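PDB 2HJ0: putative citrate lyase, alfa subunit from Streptococcus mutans, which is of unknown function but belongs to the citrate lyase alpha-subunit (CitF) family, its chain folding round two large mixed beta sheets flanked by helices. Local coordinates for residues Thr245-Asn250 with Val287-Arg292; Ser267-Glu272 with Ala406-Leu411; Thr379-Asn384 with Ala448-Arg453. All coordinates share one frame; numbering follows the deposited sequence.

Interaction 1. Residues Thr245-Asn250 with Val287-Arg292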
loop_
_atom_site.group_PDB
_atom_site.type_symbol
_atom_site.label_atom_id
_atom_site.label_comp_id
_atom_site.label_asym_id
_atom_site.label_seq_id
_atom_site.Cartn_x
_atom_site.Cartn_y
_atom_site.Cartn_z
ATOM N N THR A 245 6.373 29.523 -5.235
ATOM C CA THR A 245 7.198 30.531 -4.584
ATOM C C THR A 245 8.544 30.620 -5.291
ATOM O O THR A 245 9.340 29.684 -5.257
ATOM C CB THR A 245 7.409 30.218 -3.088
ATOM O OG1 THR A 245 6.134 30.159 -2.423
ATOM C CG2 THR A 245 8.264 31.311 -2.441
ATOM N N ARG A 246 8.782 31.755 -5.938
ATOM C CA ARG A 246 10.017 31.969 -6.674
ATOM C C ARG A 246 11.206 32.053 -5.722
ATOM O O ARG A 246 11.036 32.162 -4.508
ATOM C CB ARG A 246 9.914 33.252 -7.516
ATOM C CG ARG A 246 11.023 33.428 -8.571
ATOM C CD ARG A 246 11.008 32.303 -9.620
ATOM N NE ARG A 246 12.026 32.466 -10.667
ATOM C CZ ARG A 246 12.046 33.454 -11.562
ATOM N NH1 ARG A 246 11.100 34.386 -11.552
ATOM N NH2 ARG A 246 13.012 33.502 -12.473
ATOM N N TYR A 247 12.406 31.991 -6.292
ATOM C CA TYR A 247 13.643 32.057 -5.532
ATOM C C TYR A 247 13.802 33.380 -4.797
ATOM O O TYR A 247 13.020 34.307 -4.980
ATOM C CB TYR A 247 14.840 31.873 -6.455
ATOM C CG TYR A 247 14.904 30.539 -7.150
ATOM C CD1 TYR A 247 15.016 29.353 -6.424
ATOM C CD2 TYR A 247 14.884 30.465 -8.538
ATOM C CE1 TYR A 247 15.112 28.123 -7.070
ATOM C CE2 TYR A 247 14.979 29.248 -9.191
ATOM C CZ TYR A 247 15.094 28.080 -8.455
ATOM O OH TYR A 247 15.197 26.882 -9.120
ATOM N N THR A 248 14.836 33.466 -3.974
ATOM C CA THR A 248 15.096 34.673 -3.209
ATOM C C THR A 248 15.801 35.747 -4.036
ATOM O O THR A 248 16.287 35.488 -5.135
ATOM C CB THR A 248 15.944 34.345 -1.971
ATOM O OG1 THR A 248 16.196 35.540 -1.224
ATOM C CG2 THR A 248 17.263 33.715 -2.383
ATOM N N LYS A 249 15.852 36.956 -3.491
ATOM C CA LYS A 249 16.485 38.093 -4.148
ATOM C C LYS A 249 17.603 38.604 -3.256
ATOM O O LYS A 249 18.473 39.346 -3.702
ATOM C CB LYS A 249 15.455 39.196 -4.356
ATOM C CG LYS A 249 14.175 38.711 -5.005
ATOM C CD LYS A 249 14.349 38.518 -6.503
ATOM C CE LYS A 249 13.934 39.766 -7.241
ATOM N NZ LYS A 249 12.509 40.089 -6.939
ATOM N N ASN A 250 17.565 38.201 -1.989
ATOM C CA ASN A 250 18.570 38.609 -1.013
ATOM C C ASN A 250 19.959 38.164 -1.433
ATOM O O ASN A 250 20.279 36.974 -1.400
ATOM C CB ASN A 250 18.271 38.017 0.354
ATOM C CG ASN A 250 19.308 38.411 1.376
ATOM O OD1 ASN A 250 19.431 39.584 1.719
ATOM N ND2 ASN A 250 20.080 37.437 1.855
ATOM N N VAL A 287 19.632 27.211 -4.048
ATOM C CA VAL A 287 20.765 26.417 -4.476
ATOM C C VAL A 287 20.459 25.671 -5.776
ATOM O O VAL A 287 21.359 25.446 -6.578
ATOM C CB VAL A 287 21.178 25.417 -3.366
ATOM C CG1 VAL A 287 20.086 24.382 -3.171
ATOM C CG2 VAL A 287 22.489 24.755 -3.712
ATOM N N THR A 288 19.196 25.306 -5.997
ATOM C CA THR A 288 18.836 24.578 -7.215
ATOM C C THR A 288 19.071 25.391 -8.495
ATOM O O THR A 288 19.343 24.823 -9.552
ATOM C CB THR A 288 17.355 24.104 -7.214
ATOM O OG1 THR A 288 16.488 25.231 -7.336
ATOM C CG2 THR A 288 17.026 23.368 -5.959
ATOM N N ARG A 289 18.960 26.711 -8.407
ATOM C CA ARG A 289 19.178 27.566 -9.571
ATOM C C ARG A 289 20.599 27.410 -10.081
ATOM O O ARG A 289 20.815 27.111 -11.258
ATOM C CB ARG A 289 18.935 29.041 -9.229
ATOM C CG ARG A 289 19.446 30.004 -10.287
ATOM C CD ARG A 289 19.512 31.439 -9.789
ATOM N NE ARG A 289 18.196 32.055 -9.648
ATOM C CZ ARG A 289 17.994 33.230 -9.060
ATOM N NH1 ARG A 289 19.025 33.897 -8.560
ATOM N NH2 ARG A 289 16.767 33.738 -8.972
ATOM N N PHE A 290 21.568 27.609 -9.193
ATOM C CA PHE A 290 22.977 27.499 -9.568
ATOM C C PHE A 290 23.326 26.074 -9.942
ATOM O O PHE A 290 24.131 25.834 -10.840
ATOM C CB PHE A 290 23.875 27.977 -8.420
ATOM C CG PHE A 290 23.575 29.374 -7.978
ATOM C CD1 PHE A 290 22.514 29.628 -7.121
ATOM C CD2 PHE A 290 24.306 30.447 -8.478
ATOM C CE1 PHE A 290 22.180 30.930 -6.771
ATOM C CE2 PHE A 290 23.982 31.754 -8.137
ATOM C CZ PHE A 290 22.916 31.997 -7.283
HETATM N N MSE A 291 22.701 25.131 -9.255
HETATM C CA MSE A 291 22.942 23.724 -9.509
HETATM C C MSE A 291 22.531 23.378 -10.946
HETATM O O MSE A 291 23.298 22.750 -11.686
HETATM C CB MSE A 291 22.149 22.884 -8.511
HETATM C CG MSE A 291 22.896 21.684 -7.968
HETATM SE SE MSE A 291 21.734 20.580 -6.904
HETATM C CE MSE A 291 21.388 21.830 -5.463
ATOM N N ARG A 292 21.320 23.798 -11.323
ATOM C CA ARG A 292 20.777 23.568 -12.663
ATOM C C ARG A 292 21.765 24.064 -13.728
ATOM O O ARG A 292 22.110 23.335 -14.658
ATOM C CB ARG A 292 19.426 24.293 -12.832
ATOM C CG ARG A 292 18.704 23.982 -14.147
ATOM C CD ARG A 292 17.352 24.676 -14.255
ATOM N NE ARG A 292 17.481 26.027 -14.786
ATOM C CZ ARG A 292 17.418 26.343 -16.077
ATOM N NH1 ARG A 292 17.213 25.400 -16.988
ATOM N NH2 ARG A 292 17.591 27.604 -16.461
#

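Interaction 2. Residues Ser267-Glu272 with Ala406-Leu411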
loop_
_atom_site.group_PDB
_atom_site.type_symbol
_atom_site.label_atom_id
_atom_site.label_comp_id
_atom_site.label_asym_id
_atom_site.label_seq_id
_atom_site.Cartn_x
_atom_site.Cartn_y
_atom_site.Cartn_z
ATOM N N SER A 267 31.596 17.892 -5.471
ATOM C CA SER A 267 31.711 16.738 -4.600
ATOM C C SER A 267 31.914 15.464 -5.399
ATOM O O SER A 267 31.636 15.419 -6.595
ATOM C CB SER A 267 30.454 16.611 -3.733
ATOM O OG SER A 267 29.358 16.117 -4.482
ATOM N N PRO A 268 32.399 14.400 -4.742
ATOM C CA PRO A 268 32.618 13.128 -5.439
ATOM C C PRO A 268 31.304 12.393 -5.698
ATOM O O PRO A 268 31.308 11.209 -5.994
ATOM C CB PRO A 268 33.499 12.361 -4.465
ATOM C CG PRO A 268 32.917 12.783 -3.158
ATOM C CD PRO A 268 32.786 14.284 -3.324
ATOM N N TYR A 269 30.186 13.100 -5.592
ATOM C CA TYR A 269 28.880 12.485 -5.794
ATOM C C TYR A 269 28.202 13.107 -7.010
ATOM O O TYR A 269 27.197 12.596 -7.520
ATOM C CB TYR A 269 28.017 12.692 -4.554
ATOM C CG TYR A 269 28.663 12.218 -3.271
ATOM C CD1 TYR A 269 28.702 10.862 -2.944
ATOM C CD2 TYR A 269 29.236 13.132 -2.378
ATOM C CE1 TYR A 269 29.292 10.423 -1.748
ATOM C CE2 TYR A 269 29.830 12.708 -1.180
ATOM C CZ TYR A 269 29.852 11.350 -0.869
ATOM O OH TYR A 269 30.415 10.923 0.315
ATOM N N TYR A 270 28.756 14.222 -7.468
ATOM C CA TYR A 270 28.215 14.913 -8.625
ATOM C C TYR A 270 28.667 14.234 -9.911
ATOM O O TYR A 270 29.811 14.378 -10.349
ATOM C CB TYR A 270 28.658 16.374 -8.627
ATOM C CG TYR A 270 28.201 17.128 -9.843
ATOM C CD1 TYR A 270 29.092 17.481 -10.843
ATOM C CD2 TYR A 270 26.862 17.455 -10.004
ATOM C CE1 TYR A 270 28.656 18.143 -11.982
ATOM C CE2 TYR A 270 26.409 18.113 -11.129
ATOM C CZ TYR A 270 27.311 18.458 -12.123
ATOM O OH TYR A 270 26.866 19.107 -13.258
ATOM N N LYS A 271 27.745 13.480 -10.498
ATOM C CA LYS A 271 27.981 12.753 -11.735
ATOM C C LYS A 271 26.627 12.306 -12.268
ATOM O O LYS A 271 25.596 12.487 -11.614
ATOM C CB LYS A 271 28.900 11.548 -11.478
ATOM C CG LYS A 271 28.486 10.668 -10.300
ATOM C CD LYS A 271 29.311 9.391 -10.193
ATOM C CE LYS A 271 28.747 8.495 -9.083
ATOM N NZ LYS A 271 29.047 7.032 -9.214
ATOM N N GLU A 272 26.616 11.739 -13.463
ATOM C CA GLU A 272 25.363 11.290 -14.056
ATOM C C GLU A 272 24.565 10.390 -13.096
ATOM O O GLU A 272 25.137 9.521 -12.449
ATOM C CB GLU A 272 25.670 10.537 -15.346
ATOM C CG GLU A 272 24.454 10.112 -16.117
ATOM C CD GLU A 272 23.624 11.292 -16.561
ATOM O OE1 GLU A 272 24.188 12.389 -16.727
ATOM O OE2 GLU A 272 22.407 11.115 -16.761
ATOM N N ALA A 406 21.021 9.862 6.533
ATOM C CA ALA A 406 21.024 8.993 5.377
ATOM C C ALA A 406 21.885 9.492 4.235
ATOM O O ALA A 406 22.635 8.718 3.639
ATOM C CB ALA A 406 19.624 8.777 4.900
ATOM N N ALA A 407 21.792 10.782 3.938
ATOM C CA ALA A 407 22.547 11.385 2.840
ATOM C C ALA A 407 24.052 11.098 2.896
ATOM O O ALA A 407 24.641 11.026 3.970
ATOM C CB ALA A 407 22.301 12.884 2.820
ATOM N N LYS A 408 24.653 10.918 1.725
ATOM C CA LYS A 408 26.071 10.644 1.621
ATOM C C LYS A 408 26.786 11.883 2.091
ATOM O O LYS A 408 27.840 11.812 2.702
ATOM C CB LYS A 408 26.484 10.411 0.171
ATOM C CG LYS A 408 25.810 9.269 -0.555
ATOM C CD LYS A 408 26.268 7.927 -0.060
ATOM C CE LYS A 408 25.885 6.855 -1.067
ATOM N NZ LYS A 408 24.417 6.842 -1.347
HETATM N N MSE A 409 26.224 13.038 1.767
HETATM C CA MSE A 409 26.833 14.296 2.172
HETATM C C MSE A 409 25.781 15.321 2.560
HETATM O O MSE A 409 24.995 15.780 1.728
HETATM C CB MSE A 409 27.709 14.841 1.051
HETATM C CG MSE A 409 28.345 16.176 1.369
HETATM SE SE MSE A 409 29.465 16.742 -0.104
HETATM C CE MSE A 409 28.102 17.352 -1.307
ATOM N N SER A 410 25.787 15.674 3.841
ATOM C CA SER A 410 24.844 16.633 4.388
ATOM C C SER A 410 25.368 18.057 4.412
ATOM O O SER A 410 26.433 18.328 4.967
ATOM C CB SER A 410 24.455 16.224 5.807
ATOM O OG SER A 410 23.530 15.158 5.781
ATOM N N LEU A 411 24.610 18.969 3.810
ATOM C CA LEU A 411 24.989 20.374 3.802
ATOM C C LEU A 411 24.029 21.160 4.667
ATOM O O LEU A 411 22.816 21.028 4.538
ATOM C CB LEU A 411 24.953 20.954 2.392
ATOM C CG LEU A 411 26.301 21.094 1.701
ATOM C CD1 LEU A 411 26.884 19.699 1.494
ATOM C CD2 LEU A 411 26.134 21.815 0.373
#

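Interaction 3. Residues Thr379-Asn384 with Ala448-Arg453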
loop_
_atom_site.group_PDB
_atom_site.type_symbol
_atom_site.label_atom_id
_atom_site.label_comp_id
_atom_site.label_asym_id
_atom_site.label_seq_id
_atom_site.Cartn_x
_atom_site.Cartn_y
_atom_site.Cartn_z
ATOM N N THR A 379 29.906 24.528 17.827
ATOM C CA THR A 379 31.226 24.119 17.371
ATOM C C THR A 379 31.391 22.600 17.318
ATOM O O THR A 379 32.483 22.082 17.072
ATOM C CB THR A 379 32.333 24.691 18.275
ATOM O OG1 THR A 379 32.227 24.109 19.579
ATOM C CG2 THR A 379 32.209 26.201 18.381
ATOM N N ASN A 380 30.312 21.882 17.570
ATOM C CA ASN A 380 30.364 20.429 17.517
ATOM C C ASN A 380 29.547 19.947 16.331
ATOM O O ASN A 380 29.320 18.748 16.154
ATOM C CB ASN A 380 29.821 19.831 18.810
ATOM C CG ASN A 380 30.907 19.651 19.858
ATOM O OD1 ASN A 380 31.790 20.508 20.010
ATOM N ND2 ASN A 380 30.845 18.541 20.593
ATOM N N PHE A 381 29.120 20.909 15.522
ATOM C CA PHE A 381 28.318 20.654 14.344
ATOM C C PHE A 381 26.883 20.218 14.633
ATOM O O PHE A 381 26.175 19.761 13.733
ATOM C CB PHE A 381 29.039 19.652 13.442
ATOM C CG PHE A 381 30.137 20.274 12.620
ATOM C CD1 PHE A 381 29.855 20.855 11.380
ATOM C CD2 PHE A 381 31.443 20.337 13.108
ATOM C CE1 PHE A 381 30.854 21.499 10.632
ATOM C CE2 PHE A 381 32.455 20.981 12.371
ATOM C CZ PHE A 381 32.156 21.562 11.128
ATOM N N ASN A 382 26.448 20.380 15.881
ATOM C CA ASN A 382 25.086 20.018 16.246
ATOM C C ASN A 382 24.172 21.089 15.693
ATOM O O ASN A 382 24.498 22.272 15.748
ATOM C CB ASN A 382 24.911 19.942 17.763
ATOM C CG ASN A 382 25.668 18.790 18.373
ATOM O OD1 ASN A 382 25.793 17.733 17.764
ATOM N ND2 ASN A 382 26.165 18.978 19.586
ATOM N N VAL A 383 23.026 20.679 15.168
ATOM C CA VAL A 383 22.089 21.626 14.588
ATOM C C VAL A 383 20.783 21.717 15.376
ATOM O O VAL A 383 20.242 20.700 15.813
ATOM C CB VAL A 383 21.761 21.238 13.128
ATOM C CG1 VAL A 383 20.873 22.289 12.507
ATOM C CG2 VAL A 383 23.044 21.077 12.322
ATOM N N ASN A 384 20.291 22.946 15.546
ATOM C CA ASN A 384 19.039 23.219 16.255
ATOM C C ASN A 384 18.026 23.850 15.321
ATOM O O ASN A 384 18.292 24.875 14.700
ATOM C CB ASN A 384 19.282 24.159 17.453
ATOM C CG ASN A 384 17.978 24.689 18.078
ATOM O OD1 ASN A 384 16.997 23.958 18.258
ATOM N ND2 ASN A 384 17.983 25.960 18.427
ATOM N N ALA A 448 32.637 25.242 5.984
ATOM C CA ALA A 448 33.270 24.613 7.145
ATOM C C ALA A 448 33.041 23.103 7.028
ATOM O O ALA A 448 31.927 22.620 7.206
ATOM C CB ALA A 448 32.672 25.134 8.436
ATOM N N ILE A 449 34.096 22.359 6.713
ATOM C CA ILE A 449 33.971 20.915 6.557
ATOM C C ILE A 449 34.208 20.183 7.872
ATOM O O ILE A 449 35.247 20.353 8.513
ATOM C CB ILE A 449 34.987 20.366 5.531
ATOM C CG1 ILE A 449 34.896 21.146 4.222
ATOM C CG2 ILE A 449 34.708 18.894 5.265
ATOM C CD1 ILE A 449 35.977 20.787 3.231
ATOM N N ASN A 450 33.254 19.337 8.250
ATOM C CA ASN A 450 33.366 18.583 9.487
ATOM C C ASN A 450 34.600 17.706 9.428
ATOM O O ASN A 450 34.708 16.847 8.564
ATOM C CB ASN A 450 32.142 17.692 9.695
ATOM C CG ASN A 450 32.051 17.153 11.118
ATOM O OD1 ASN A 450 33.053 16.746 11.703
ATOM N ND2 ASN A 450 30.849 17.150 11.678
ATOM N N PRO A 451 35.542 17.894 10.363
ATOM C CA PRO A 451 36.773 17.095 10.388
ATOM C C PRO A 451 36.477 15.603 10.469
ATOM O O PRO A 451 37.357 14.759 10.273
ATOM C CB PRO A 451 37.488 17.611 11.632
ATOM C CG PRO A 451 36.359 17.998 12.526
ATOM C CD PRO A 451 35.448 18.737 11.567
ATOM N N ASN A 452 35.223 15.290 10.760
ATOM C CA ASN A 452 34.791 13.916 10.866
ATOM C C ASN A 452 34.737 13.324 9.465
ATOM O O ASN A 452 34.560 12.120 9.291
ATOM C CB ASN A 452 33.417 13.873 11.515
ATOM C CG ASN A 452 33.091 12.520 12.067
ATOM O OD1 ASN A 452 33.810 12.003 12.933
ATOM N ND2 ASN A 452 32.003 11.925 11.575
ATOM N N ARG A 453 34.882 14.185 8.464
ATOM C CA ARG A 453 34.866 13.750 7.071
ATOM C C ARG A 453 36.205 14.077 6.412
ATOM O O ARG A 453 36.289 14.941 5.537
ATOM C CB ARG A 453 33.739 14.445 6.290
ATOM C CG ARG A 453 32.334 14.023 6.651
ATOM C CD ARG A 453 32.115 12.552 6.401
ATOM N NE ARG A 453 32.258 12.179 4.998
ATOM C CZ ARG A 453 31.279 12.215 4.101
ATOM N NH1 ARG A 453 30.062 12.615 4.462
ATOM N NH2 ARG A 453 31.523 11.839 2.844
#

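Interaction 1. Residues Thr245-Asn250 with Val287-Arg292
Y247 meets the helix through its hydroxyl and through its ring, and the two kinds of contact fall on successive residues, T288 and R289. The polar one is a hydrogen bond between Y247 OH and T288 OG1, 2.8 Å long, in which either hydroxyl could be the donor. OG1 lies close to the ring plane, at the edge, and it is brought there because the T288 side chain sets its oxygen between backbone N and carbonyl carbon (chi1 70°). The same oxygen is also bonded to L285 O, one turn back on the helix, so the tyrosine is tied to a group that the helix itself already holds.

The apolar contact is made by R289. Its CB stands over one face of the Y247 ring, displaced toward the rim, in a CH-pi contact with CB 4.2 Å from the ring centroid. Farther out the arginine chain bends at chi3 (-73°) and crosses the ring at a slant, R289 NH2 ending 3.7 Å from Y247 CB. Ring and guanidinium planes stand 80° apart, so the two groups lie near each other but are not stacked.

Helix 282-297 is the crossing helix of a beta-alpha-beta unit between the adjacent parallel strands 275-277 and 302-305, in a Rossmann-like alpha/beta region. The contact thus fastens the loop that leads into helix 251-265 onto the crossover helix of this unit.

Next to Y247 the loop forms an ST turn: T248 OG1 accepts from N250 N at 3.1 Å, and it is hydrogen-bonded to E253 as well. N250 is the N-cap residue of helix 251-265, whose L254 touches R289, while A312 of helix 311-318 lies against both Y247 and T288.

Interaction 2. Residues Ser267-Glu272 with Ala406-Leu411
The Y269 ring is sandwiched: K408 CB lies over one face and CG of the preceding residue, P268, over the other. K408 CB sits 3.8 Å from the ring centroid in a CH-pi contact, nearest to Y269 CE1 at 3.4 Å, while P268 CG stands 3.6 Å from the ring plane, off toward the rim. At the edge is M409, a selenomethionine, whose SE is 5.3 Å from the Y269 centroid and 77° from the ring normal, a Met-aromatic contact made side-on. M409 CB comes in obliquely, 3.7 Å from Y269 CE2.

M409 reaches a second residue with its tip. Its chain is extended as far as the selenium and then turns at chi3 (77°), which brings M409 CE to 3.5 Å from S267 CB. The lysine does the reverse: only its first carbons lie along the ring, and its chain bends away at chi2.

Polar ends are served from elsewhere. Y269 OH and K408 O are both hydrogen-bonded to the guanidinium group of R453, which thereby bridges the two segments at the ring's outer end, and S267 OG is bonded to I264 O.

The loop 267-272 joins helix 251-265 to strand 275-277, whereas M409 opens strand 409-413, two places from 275-277 in the same sheet, with 369-372 between them. L456 of helix 454-459 packs on M409 and Y459 on P268, and L411 turns to V263 and I264 of helix 251-265, so the contact lies where strand 409-413 begins, beside helices 251-265 and 454-459.

Interaction 3. Residues Thr379-Asn384 with Ala448-Arg453
F381 lays its ring against the side chain of N450, aromatic face to amide face, the two planes 23° apart and stacked. The nearest approach is N450 ND2 to F381 CG, 3.3 Å, with the amide displaced toward the rim of the ring. The asparagine backbone shares that contact: N450 CA makes a CH-pi contact over the ring, 4.0 Å from its centroid. The N450 side chain points its CG away from its own N (chi1 -166°), and this carries the amide along the ring from the outer end back toward F381 CB.

Round the rim other atoms follow. The carbonyl oxygen A448 O lies near the ring plane, at the edge, 3.8 Å from F381 CE1, and P451 CD approaches F381 CE2 obliquely at 3.8 Å.

In the second shell, N450 ND2 is hydrogen-bonded to V438 O, which fixes the turn of the amide that faces the ring. N450 also starts a type I beta turn, closed by R453 N to N450 O at 2.7 Å; its OD1 fits an Asx turn with N452 N, although the position of that nitrogen is less sure. On the phenylalanine side, positive phi (71°) at F381 lets the short link reverse direction, and D378 OD1 accepts from the backbone nitrogens of both N380 and N382. I470 of helix 470-481 and V441 of strand 440-442 pack on the ring as well.

The arrangement is that of a beta hairpin, strands 376-377 and 383-384, whose connecting loop sends an aromatic residue onto the end of a sheet strand: strand 447-449 runs out at I449, and the turn that follows leads to R453, the N-cap of helix 454-459.

From the N terminus, interaction 1 opens first, and before its second segment closes a loop of 36 intervening residues, interaction 2 has opened at 267-272; the two therefore cross. Interaction 2 spans 133 residues, and within that span 379-384 opens interaction 3, which closes only at 448-453, so these cross too, while interactions 1 and 3 stand in series. Interactions 2 and 3 also touch, through R453. Interaction 1 ties the loop before helix 251-265 to helix 282-297, interaction 2 the loop before strand 275-277 to the start of strand 409-413, and interaction 3 the hairpin of strands 376-377 and 383-384 to the end of strand 447-449.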